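Local structure of BamaA.19900.a (Balamuthia mandrillaris, 6VZZ) at residues A[76-87]-A[129-137]; A[219-227]-A[315-323]. The protein is a glucokinase that binds glucose and probably transfers a phosphate to it from ATP, as in other kinases of the actin-like ATPase clan. All coordinates share one frame; numbering follows the deposited sequence.

Contact 1 (A[76-87]-A[129-137]); sequences IAFFDSVSDSIR and SELPSFLFP
Phe134 and Arg87 meet face to chain: CB of Arg87 stands 3.6 Å from the centroid of the Phe134 ring, 10° off its normal, a CH-pi contact. CG of Arg87, anti to the backbone N (chi1 -176°), continues over the same ring, and the bend at chi3 carries the guanidinium off beyond its rim. A long aliphatic stem with a charged end thus suits a place at the surface: the carbons of Arg87 lie over the buried phenyl while the charged end leads away from it. Ile86 approaches that ring at its edge, with CG2 3.8 Å from Phe134 CE2, while its CD1 packs on the methyls of Leu135. Ser83, one turn before Arg87 on the helix, faces Pro132, Phe134 and Leu135; serine, being small, lets the loop come close, with CB 3.6 Å from Pro132 CG and OG against Phe134 CB. Helix 72-90 here lies on the five-stranded mixed sheet, of order 3-2-1-4-5, that marks the actin-like ATPase fold; segment 129-137 runs beside it before edge strand 141-145. Phe79 and Phe136 both reach down to Val41 and Leu99 of that sheet and form an edge-to-face pair, the Phe136 edge toward the Phe79 face, with centroids 5.5 Å apart and planes at 63°. Leu131 lies alongside Phe79, pointing the same way, its CD2 3.6 Å from Phe79 CD2. Where solvent begins, one water donates to both Asp80 OD1 (2.6 Å) and Glu130 O (3.0 Å). CD1 of Ile76 rests against the carboxylate of Glu130, which Arg73 holds by a salt bridge.

Contact 2 (A[219-227]-A[315-323]); sequences FGHVAISPV and FLMRIAKNL. With BGC (beta-D-glucopyranose), chain B.
Arg318 ties its helix to Ser225 in the loop beside it. CB is directed at the loop, and chi1 near 180° sends CG away from the amide nitrogen, a course that brings CD beside Ser225, near its O and 4.0 Å from its CB. A kink at the CG-CD bond swings the guanidinium along the loop. NE has its charged partner in Glu356, CZ lies 3.6 Å from Val227 CG1, and NH1 is paired with Glu237. NH2 gives Ser225 O a bond of 2.8 Å (158° at the hydrogen), with the oxygen in the guanidinium plane but the donor tilted 27° from the carbonyl plane. The flat guanidinium, with N-H groups on three nitrogens, suits this buried place, serving two carboxylates and a carbonyl at once. Further along the helix, Leu323 puts CD2 over the middle of the Phe219 ring, 3.5 Å from its centroid, and Ile319 CD1 packs on Val222 CG2. Asn322 OD1 accepts from Ala223 N of the second subunit, and the reciprocal bond places helix and loop both at the dimer interface. Between Phe219 and Val222, His221 NE2 donates to glucose O2 (2.7 Å); with Glu218, which also binds the sugar, it belongs to the Glu-x-Gly-His glucose-binding motif of glucokinases of this type.

In the fold
After helix 16-25 the chain lays down strands 37-43, 47-54 and 62-68 and then helix 72-90. Contact 1 closes a loop of 41 residues, which includes strand 96-101 and the small antiparallel sheet, and fastens the approach to strand 141-145 against that helix. Contact 2 opens later and closes 87 residues, rich in helix and without strand, joining the loop after strand 213-216 to helix 303-327 beside the six-stranded sheet. The two are in series, neither nested nor crossed, with centres about 39 Å apart on opposite sides of the chain's centre. Glucose draws on both regions: Thr115 lies within the first loop, Asn145 and Asp146 soon follow it, and His221 belongs to contact 2.

Contact 1 (A[76-87]-A[129-137])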
loop_
_atom_site.group_PDB
_atom_site.type_symbol
_atom_site.label_atom_id
_atom_site.label_comp_id
_atom_site.label_asym_id
_atom_site.label_seq_id
_atom_site.Cartn_x
_atom_site.Cartn_y
_atom_site.Cartn_z
ATOM N N ILE A 76 17.441 8.582 -26.126
ATOM C CA ILE A 76 17.732 7.771 -27.301
ATOM C C ILE A 76 19.052 8.201 -27.932
ATOM O O ILE A 76 19.873 7.359 -28.316
ATOM C CB ILE A 76 16.559 7.839 -28.301
ATOM C CG1 ILE A 76 15.347 7.103 -27.730
ATOM C CG2 ILE A 76 16.937 7.243 -29.658
ATOM C CD1 ILE A 76 14.107 7.264 -28.562
ATOM N N ALA A 77 19.289 9.511 -28.030
ATOM C CA ALA A 77 20.563 9.980 -28.569
ATOM C C ALA A 77 21.723 9.597 -27.654
ATOM O O ALA A 77 22.811 9.264 -28.130
ATOM C CB ALA A 77 20.521 11.491 -28.783
ATOM N N PHE A 78 21.512 9.640 -26.336
ATOM C CA PHE A 78 22.555 9.204 -25.415
ATOM C C PHE A 78 22.816 7.710 -25.553
ATOM O O PHE A 78 23.972 7.282 -25.600
ATOM C CB PHE A 78 22.166 9.579 -23.982
ATOM C CG PHE A 78 22.937 8.838 -22.896
ATOM C CD1 PHE A 78 24.200 9.268 -22.491
ATOM C CD2 PHE A 78 22.372 7.745 -22.239
ATOM C CE1 PHE A 78 24.904 8.597 -21.469
ATOM C CE2 PHE A 78 23.070 7.074 -21.214
ATOM C CZ PHE A 78 24.337 7.503 -20.830
ATOM N N PHE A 79 21.756 6.900 -25.652
ATOM C CA PHE A 79 21.929 5.453 -25.757
ATOM C C PHE A 79 22.626 5.079 -27.063
ATOM O O PHE A 79 23.604 4.322 -27.058
ATOM C CB PHE A 79 20.576 4.744 -25.646
ATOM C CG PHE A 79 19.926 4.852 -24.289
ATOM C CD1 PHE A 79 20.689 4.842 -23.127
ATOM C CD2 PHE A 79 18.544 4.958 -24.176
ATOM C CE1 PHE A 79 20.088 4.932 -21.866
ATOM C CE2 PHE A 79 17.932 5.054 -22.928
ATOM C CZ PHE A 79 18.707 5.036 -21.769
ATOM N N ASP A 80 22.129 5.593 -28.195
ATOM C CA ASP A 80 22.800 5.375 -29.476
ATOM C C ASP A 80 24.281 5.724 -29.388
ATOM O O ASP A 80 25.147 4.943 -29.796
ATOM C CB ASP A 80 22.133 6.204 -30.580
ATOM C CG ASP A 80 20.739 5.700 -30.948
ATOM O OD1 ASP A 80 20.371 4.578 -30.531
ATOM O OD2 ASP A 80 20.008 6.432 -31.663
ATOM N N SER A 81 24.593 6.896 -28.838
ATOM C CA SER A 81 25.981 7.338 -28.778
ATOM C C SER A 81 26.827 6.399 -27.929
ATOM O O SER A 81 27.866 5.904 -28.379
ATOM C CB SER A 81 26.054 8.757 -28.229
ATOM O OG SER A 81 27.399 9.149 -28.069
ATOM N N VAL A 82 26.400 6.145 -26.691
ATOM C CA VAL A 82 27.215 5.319 -25.812
ATOM C C VAL A 82 27.225 3.868 -26.272
ATOM O O VAL A 82 28.186 3.144 -26.001
ATOM C CB VAL A 82 26.740 5.456 -24.354
ATOM C CG1 VAL A 82 25.493 4.640 -24.126
ATOM C CG2 VAL A 82 27.833 5.025 -23.408
ATOM N N SER A 83 26.187 3.427 -26.985
ATOM C CA SER A 83 26.195 2.080 -27.543
ATOM C C SER A 83 27.295 1.935 -28.590
ATOM O O SER A 83 28.097 0.993 -28.539
ATOM C CB SER A 83 24.826 1.755 -28.142
ATOM O OG SER A 83 24.810 0.458 -28.717
ATOM N N ASP A 84 27.356 2.866 -29.542
ATOM C CA ASP A 84 28.415 2.814 -30.542
ATOM C C ASP A 84 29.798 2.898 -29.904
ATOM O O ASP A 84 30.738 2.255 -30.383
ATOM C CB ASP A 84 28.224 3.930 -31.567
ATOM C CG ASP A 84 27.089 3.651 -32.518
ATOM O OD1 ASP A 84 26.440 2.601 -32.365
ATOM O OD2 ASP A 84 26.843 4.469 -33.424
ATOM N N SER A 85 29.938 3.662 -28.815
ATOM C CA SER A 85 31.237 3.806 -28.161
ATOM C C SER A 85 31.692 2.497 -27.527
ATOM O O SER A 85 32.850 2.093 -27.682
ATOM C CB SER A 85 31.180 4.920 -27.115
ATOM O OG SER A 85 31.260 6.200 -27.723
ATOM N N ILE A 86 30.793 1.821 -26.807
ATOM C CA ILE A 86 31.129 0.532 -26.213
ATOM C C ILE A 86 31.360 -0.516 -27.296
ATOM O O ILE A 86 32.234 -1.383 -27.167
ATOM C CB ILE A 86 30.027 0.109 -25.227
ATOM C CG1 ILE A 86 29.991 1.079 -24.045
ATOM C CG2 ILE A 86 30.220 -1.332 -24.752
ATOM C CD1 ILE A 86 28.671 1.075 -23.310
ATOM N N ARG A 87 30.599 -0.446 -28.386
ATOM C CA ARG A 87 30.793 -1.389 -29.479
ATOM C C ARG A 87 32.196 -1.276 -30.066
ATOM O O ARG A 87 32.839 -2.293 -30.356
ATOM C CB ARG A 87 29.735 -1.160 -30.553
ATOM C CG ARG A 87 29.806 -2.152 -31.680
ATOM C CD ARG A 87 28.624 -2.011 -32.594
ATOM N NE ARG A 87 28.775 -0.883 -33.501
ATOM C CZ ARG A 87 27.847 -0.518 -34.371
ATOM N NH1 ARG A 87 26.709 -1.196 -34.431
ATOM N NH2 ARG A 87 28.053 0.522 -35.173
ATOM N N SER A 129 11.846 -1.094 -28.315
ATOM C CA SER A 129 12.208 -1.190 -29.723
ATOM C C SER A 129 12.953 0.030 -30.249
ATOM O O SER A 129 13.439 -0.013 -31.382
ATOM C CB SER A 129 10.950 -1.406 -30.560
ATOM O OG SER A 129 10.180 -0.219 -30.623
ATOM N N GLU A 130 13.035 1.115 -29.482
ATOM C CA GLU A 130 13.784 2.297 -29.884
ATOM C C GLU A 130 15.237 2.254 -29.446
ATOM O O GLU A 130 16.016 3.128 -29.844
ATOM C CB GLU A 130 13.145 3.562 -29.305
ATOM C CG GLU A 130 11.753 3.878 -29.804
ATOM C CD GLU A 130 11.200 5.142 -29.161
ATOM O OE1 GLU A 130 11.032 6.154 -29.883
ATOM O OE2 GLU A 130 10.952 5.129 -27.925
ATOM N N LEU A 131 15.601 1.299 -28.636
ATOM C CA LEU A 131 16.901 1.115 -28.020
ATOM C C LEU A 131 17.847 0.410 -28.981
ATOM O O LEU A 131 17.429 -0.474 -29.736
ATOM C CB LEU A 131 16.765 0.294 -26.746
ATOM C CG LEU A 131 15.863 0.914 -25.681
ATOM C CD1 LEU A 131 15.656 -0.054 -24.525
ATOM C CD2 LEU A 131 16.457 2.217 -25.188
ATOM N N PRO A 132 19.129 0.776 -28.958
ATOM C CA PRO A 132 20.100 0.111 -29.844
ATOM C C PRO A 132 20.294 -1.356 -29.465
ATOM O O PRO A 132 20.533 -1.693 -28.304
ATOM C CB PRO A 132 21.383 0.929 -29.647
ATOM C CG PRO A 132 21.228 1.577 -28.305
ATOM C CD PRO A 132 19.752 1.785 -28.082
ATOM N N SER A 133 20.191 -2.230 -30.471
ATOM C CA SER A 133 20.336 -3.669 -30.266
ATOM C C SER A 133 21.640 -4.050 -29.568
ATOM O O SER A 133 21.659 -5.013 -28.793
ATOM C CB SER A 133 20.253 -4.385 -31.608
ATOM O OG SER A 133 18.921 -4.399 -32.074
ATOM N N PHE A 134 22.736 -3.337 -29.838
ATOM C CA PHE A 134 24.021 -3.735 -29.273
ATOM C C PHE A 134 23.962 -3.815 -27.749
ATOM O O PHE A 134 24.415 -4.799 -27.154
ATOM C CB PHE A 134 25.123 -2.779 -29.718
ATOM C CG PHE A 134 26.479 -3.160 -29.208
ATOM C CD1 PHE A 134 27.271 -4.046 -29.911
ATOM C CD2 PHE A 134 26.952 -2.653 -28.007
ATOM C CE1 PHE A 134 28.507 -4.413 -29.436
ATOM C CE2 PHE A 134 28.183 -3.021 -27.530
ATOM C CZ PHE A 134 28.965 -3.903 -28.247
ATOM N N LEU A 135 23.416 -2.794 -27.094
ATOM C CA LEU A 135 23.357 -2.812 -25.639
ATOM C C LEU A 135 22.057 -3.381 -25.112
ATOM O O LEU A 135 21.986 -3.729 -23.928
ATOM C CB LEU A 135 23.535 -1.404 -25.054
ATOM C CG LEU A 135 24.889 -0.715 -25.186
ATOM C CD1 LEU A 135 24.891 0.582 -24.396
ATOM C CD2 LEU A 135 26.010 -1.623 -24.722
ATOM N N PHE A 136 21.032 -3.480 -25.948
ATOM C CA PHE A 136 19.686 -3.841 -25.504
ATOM C C PHE A 136 19.164 -4.943 -26.411
ATOM O O PHE A 136 18.358 -4.688 -27.313
ATOM C CB PHE A 136 18.773 -2.615 -25.492
ATOM C CG PHE A 136 19.323 -1.482 -24.679
ATOM C CD1 PHE A 136 19.182 -1.469 -23.294
ATOM C CD2 PHE A 136 20.018 -0.445 -25.288
ATOM C CE1 PHE A 136 19.711 -0.434 -22.533
ATOM C CE2 PHE A 136 20.544 0.593 -24.531
ATOM C CZ PHE A 136 20.393 0.598 -23.156
ATOM N N PRO A 137 19.601 -6.183 -26.191
ATOM C CA PRO A 137 19.149 -7.302 -27.030
ATOM C C PRO A 137 17.636 -7.399 -27.026
ATOM O O PRO A 137 17.011 -7.396 -25.953
ATOM C CB PRO A 137 19.788 -8.528 -26.362
ATOM C CG PRO A 137 20.079 -8.088 -24.956
ATOM C CD PRO A 137 20.405 -6.636 -25.041
HETATM O O HOH W 1 18.459 3.112 -31.575
#

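Contact 2 (A[219-227]-A[315-323])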
loop_
_atom_site.group_PDB
_atom_site.type_symbol
_atom_site.label_atom_id
_atom_site.label_comp_id
_atom_site.label_asym_id
_atom_site.label_seq_id
_atom_site.Cartn_x
_atom_site.Cartn_y
_atom_site.Cartn_z
ATOM N N PHE A 219 3.259 5.433 -4.421
ATOM C CA PHE A 219 2.665 6.136 -3.294
ATOM C C PHE A 219 3.164 7.563 -3.143
ATOM O O PHE A 219 2.568 8.327 -2.376
ATOM C CB PHE A 219 2.896 5.357 -1.996
ATOM C CG PHE A 219 1.801 4.363 -1.700
ATOM C CD1 PHE A 219 0.532 4.807 -1.333
ATOM C CD2 PHE A 219 2.025 3.002 -1.812
ATOM C CE1 PHE A 219 -0.487 3.915 -1.072
ATOM C CE2 PHE A 219 1.015 2.101 -1.553
ATOM C CZ PHE A 219 -0.249 2.563 -1.183
ATOM N N GLY A 220 4.211 7.960 -3.861
ATOM C CA GLY A 220 4.609 9.352 -3.784
ATOM C C GLY A 220 3.542 10.300 -4.290
ATOM O O GLY A 220 3.562 11.491 -3.953
ATOM N N HIS A 221 2.591 9.794 -5.071
ATOM C CA HIS A 221 1.593 10.629 -5.712
ATOM C C HIS A 221 0.246 10.620 -4.997
ATOM O O HIS A 221 -0.702 11.232 -5.494
ATOM C CB HIS A 221 1.444 10.205 -7.174
ATOM C CG HIS A 221 2.737 10.243 -7.929
ATOM N ND1 HIS A 221 3.336 11.424 -8.319
ATOM C CD2 HIS A 221 3.560 9.251 -8.342
ATOM C CE1 HIS A 221 4.466 11.154 -8.947
ATOM N NE2 HIS A 221 4.623 9.843 -8.975
ATOM N N VAL A 222 0.134 9.967 -3.833
ATOM C CA VAL A 222 -1.121 10.016 -3.086
ATOM C C VAL A 222 -1.253 11.365 -2.389
ATOM O O VAL A 222 -0.261 12.023 -2.048
ATOM C CB VAL A 222 -1.226 8.855 -2.075
ATOM C CG1 VAL A 222 -1.068 7.512 -2.768
ATOM C CG2 VAL A 222 -0.236 9.032 -0.930
ATOM N N ALA A 223 -2.500 11.782 -2.181
ATOM C CA ALA A 223 -2.776 13.029 -1.484
ATOM C C ALA A 223 -2.214 13.000 -0.069
ATOM O O ALA A 223 -2.177 11.955 0.587
ATOM C CB ALA A 223 -4.277 13.277 -1.439
ATOM N N ILE A 224 -1.782 14.165 0.406
ATOM C CA ILE A 224 -1.187 14.288 1.730
ATOM C C ILE A 224 -2.245 14.128 2.817
ATOM O O ILE A 224 -3.449 14.173 2.546
ATOM C CB ILE A 224 -0.466 15.642 1.863
ATOM C CG1 ILE A 224 -1.376 16.780 1.405
ATOM C CG2 ILE A 224 0.785 15.648 1.016
ATOM C CD1 ILE A 224 -2.321 17.273 2.444
ATOM N N SER A 225 -1.794 13.977 4.058
ATOM C CA SER A 225 -2.632 14.011 5.235
ATOM C C SER A 225 -2.323 15.241 6.079
ATOM O O SER A 225 -1.178 15.694 6.122
ATOM C CB SER A 225 -2.421 12.749 6.075
ATOM O OG SER A 225 -3.181 11.690 5.543
ATOM N N PRO A 226 -3.310 15.805 6.765
ATOM C CA PRO A 226 -3.063 16.961 7.632
ATOM C C PRO A 226 -2.572 16.492 8.997
ATOM O O PRO A 226 -2.454 15.300 9.253
ATOM C CB PRO A 226 -4.440 17.612 7.726
ATOM C CG PRO A 226 -5.370 16.465 7.695
ATOM C CD PRO A 226 -4.732 15.423 6.773
ATOM N N VAL A 227 -2.273 17.454 9.876
ATOM C CA VAL A 227 -2.037 17.133 11.281
ATOM C C VAL A 227 -3.347 17.270 12.037
ATOM O O VAL A 227 -4.358 17.718 11.478
ATOM C CB VAL A 227 -0.976 18.040 11.932
ATOM C CG1 VAL A 227 0.393 17.732 11.414
ATOM C CG2 VAL A 227 -1.327 19.510 11.722
ATOM N N PHE A 315 6.991 15.749 6.073
ATOM C CA PHE A 315 6.031 15.060 5.220
ATOM C C PHE A 315 6.569 13.727 4.732
ATOM O O PHE A 315 5.785 12.807 4.478
ATOM C CB PHE A 315 5.615 15.945 4.052
ATOM C CG PHE A 315 4.519 16.901 4.402
ATOM C CD1 PHE A 315 4.809 18.104 5.037
ATOM C CD2 PHE A 315 3.197 16.586 4.133
ATOM C CE1 PHE A 315 3.793 18.985 5.385
ATOM C CE2 PHE A 315 2.182 17.454 4.473
ATOM C CZ PHE A 315 2.476 18.661 5.099
ATOM N N LEU A 316 7.890 13.587 4.610
ATOM C CA LEU A 316 8.445 12.257 4.370
ATOM C C LEU A 316 8.114 11.322 5.528
ATOM O O LEU A 316 7.715 10.173 5.314
ATOM C CB LEU A 316 9.957 12.334 4.156
ATOM C CG LEU A 316 10.636 10.959 4.101
ATOM C CD1 LEU A 316 10.258 10.222 2.832
ATOM C CD2 LEU A 316 12.135 11.085 4.220
ATOM N N MET A 317 8.247 11.807 6.766
ATOM C CA MET A 317 7.886 10.979 7.910
ATOM C C MET A 317 6.389 10.676 7.945
ATOM O O MET A 317 5.991 9.615 8.434
ATOM C CB MET A 317 8.319 11.652 9.213
ATOM C CG MET A 317 9.822 11.712 9.431
ATOM S SD MET A 317 10.578 10.081 9.595
ATOM C CE MET A 317 11.538 9.979 8.095
ATOM N N ARG A 318 5.543 11.582 7.441
ATOM C CA ARG A 318 4.103 11.337 7.515
ATOM C C ARG A 318 3.662 10.252 6.537
ATOM O O ARG A 318 2.833 9.401 6.883
ATOM C CB ARG A 318 3.321 12.620 7.261
ATOM C CG ARG A 318 1.828 12.439 7.431
ATOM C CD ARG A 318 1.133 13.781 7.585
ATOM N NE ARG A 318 1.881 14.636 8.495
ATOM C CZ ARG A 318 1.715 15.950 8.608
ATOM N NH1 ARG A 318 2.474 16.635 9.451
ATOM N NH2 ARG A 318 0.811 16.578 7.866
ATOM N N ILE A 319 4.180 10.267 5.307
ATOM C CA ILE A 319 3.812 9.208 4.373
ATOM C C ILE A 319 4.418 7.883 4.826
ATOM O O ILE A 319 3.792 6.823 4.710
ATOM C CB ILE A 319 4.221 9.586 2.930
ATOM C CG1 ILE A 319 3.823 8.502 1.917
ATOM C CG2 ILE A 319 5.714 9.816 2.818
ATOM C CD1 ILE A 319 2.373 8.078 1.986
ATOM N N ALA A 320 5.629 7.920 5.383
ATOM C CA ALA A 320 6.240 6.687 5.859
ATOM C C ALA A 320 5.456 6.103 7.027
ATOM O O ALA A 320 5.250 4.884 7.093
ATOM C CB ALA A 320 7.698 6.939 6.244
ATOM N N LYS A 321 5.005 6.959 7.951
ATOM C CA LYS A 321 4.184 6.507 9.070
ATOM C C LYS A 321 2.951 5.759 8.576
ATOM O O LYS A 321 2.697 4.617 8.975
ATOM C CB LYS A 321 3.777 7.705 9.924
ATOM C CG LYS A 321 2.693 7.419 10.941
ATOM C CD LYS A 321 1.760 8.602 11.108
ATOM C CE LYS A 321 2.505 9.920 10.960
ATOM N NZ LYS A 321 1.667 11.113 11.313
ATOM N N ASN A 322 2.189 6.378 7.674
ATOM C CA ASN A 322 0.935 5.774 7.237
ATOM C C ASN A 322 1.147 4.520 6.390
ATOM O O ASN A 322 0.330 3.590 6.452
ATOM C CB ASN A 322 0.106 6.819 6.509
ATOM C CG ASN A 322 -0.536 7.788 7.484
ATOM O OD1 ASN A 322 -1.526 7.451 8.142
ATOM N ND2 ASN A 322 0.054 8.972 7.633
ATOM N N LEU A 323 2.229 4.460 5.608
ATOM C CA LEU A 323 2.489 3.243 4.848
ATOM C C LEU A 323 2.928 2.105 5.764
ATOM O O LEU A 323 2.599 0.940 5.512
ATOM C CB LEU A 323 3.538 3.506 3.773
ATOM C CG LEU A 323 3.134 4.438 2.628
ATOM C CD1 LEU A 323 4.320 4.649 1.723
ATOM C CD2 LEU A 323 1.964 3.877 1.841
HETATM C C2 BGC B . 7.591 8.235 -10.150
HETATM C C3 BGC B . 8.032 6.883 -9.611
HETATM C C4 BGC B . 9.509 6.925 -9.241
HETATM C C5 BGC B . 9.759 8.086 -8.284
HETATM C C6 BGC B . 11.205 8.251 -7.882
HETATM C C1 BGC B . 7.931 9.309 -9.129
HETATM O O1 BGC B . 7.475 10.549 -9.532
HETATM O O2 BGC B . 6.194 8.225 -10.417
HETATM O O3 BGC B . 7.778 5.860 -10.563
HETATM O O4 BGC B . 9.883 5.719 -8.592
HETATM O O5 BGC B . 9.339 9.306 -8.910
HETATM O O6 BGC B . 12.065 8.213 -9.002
#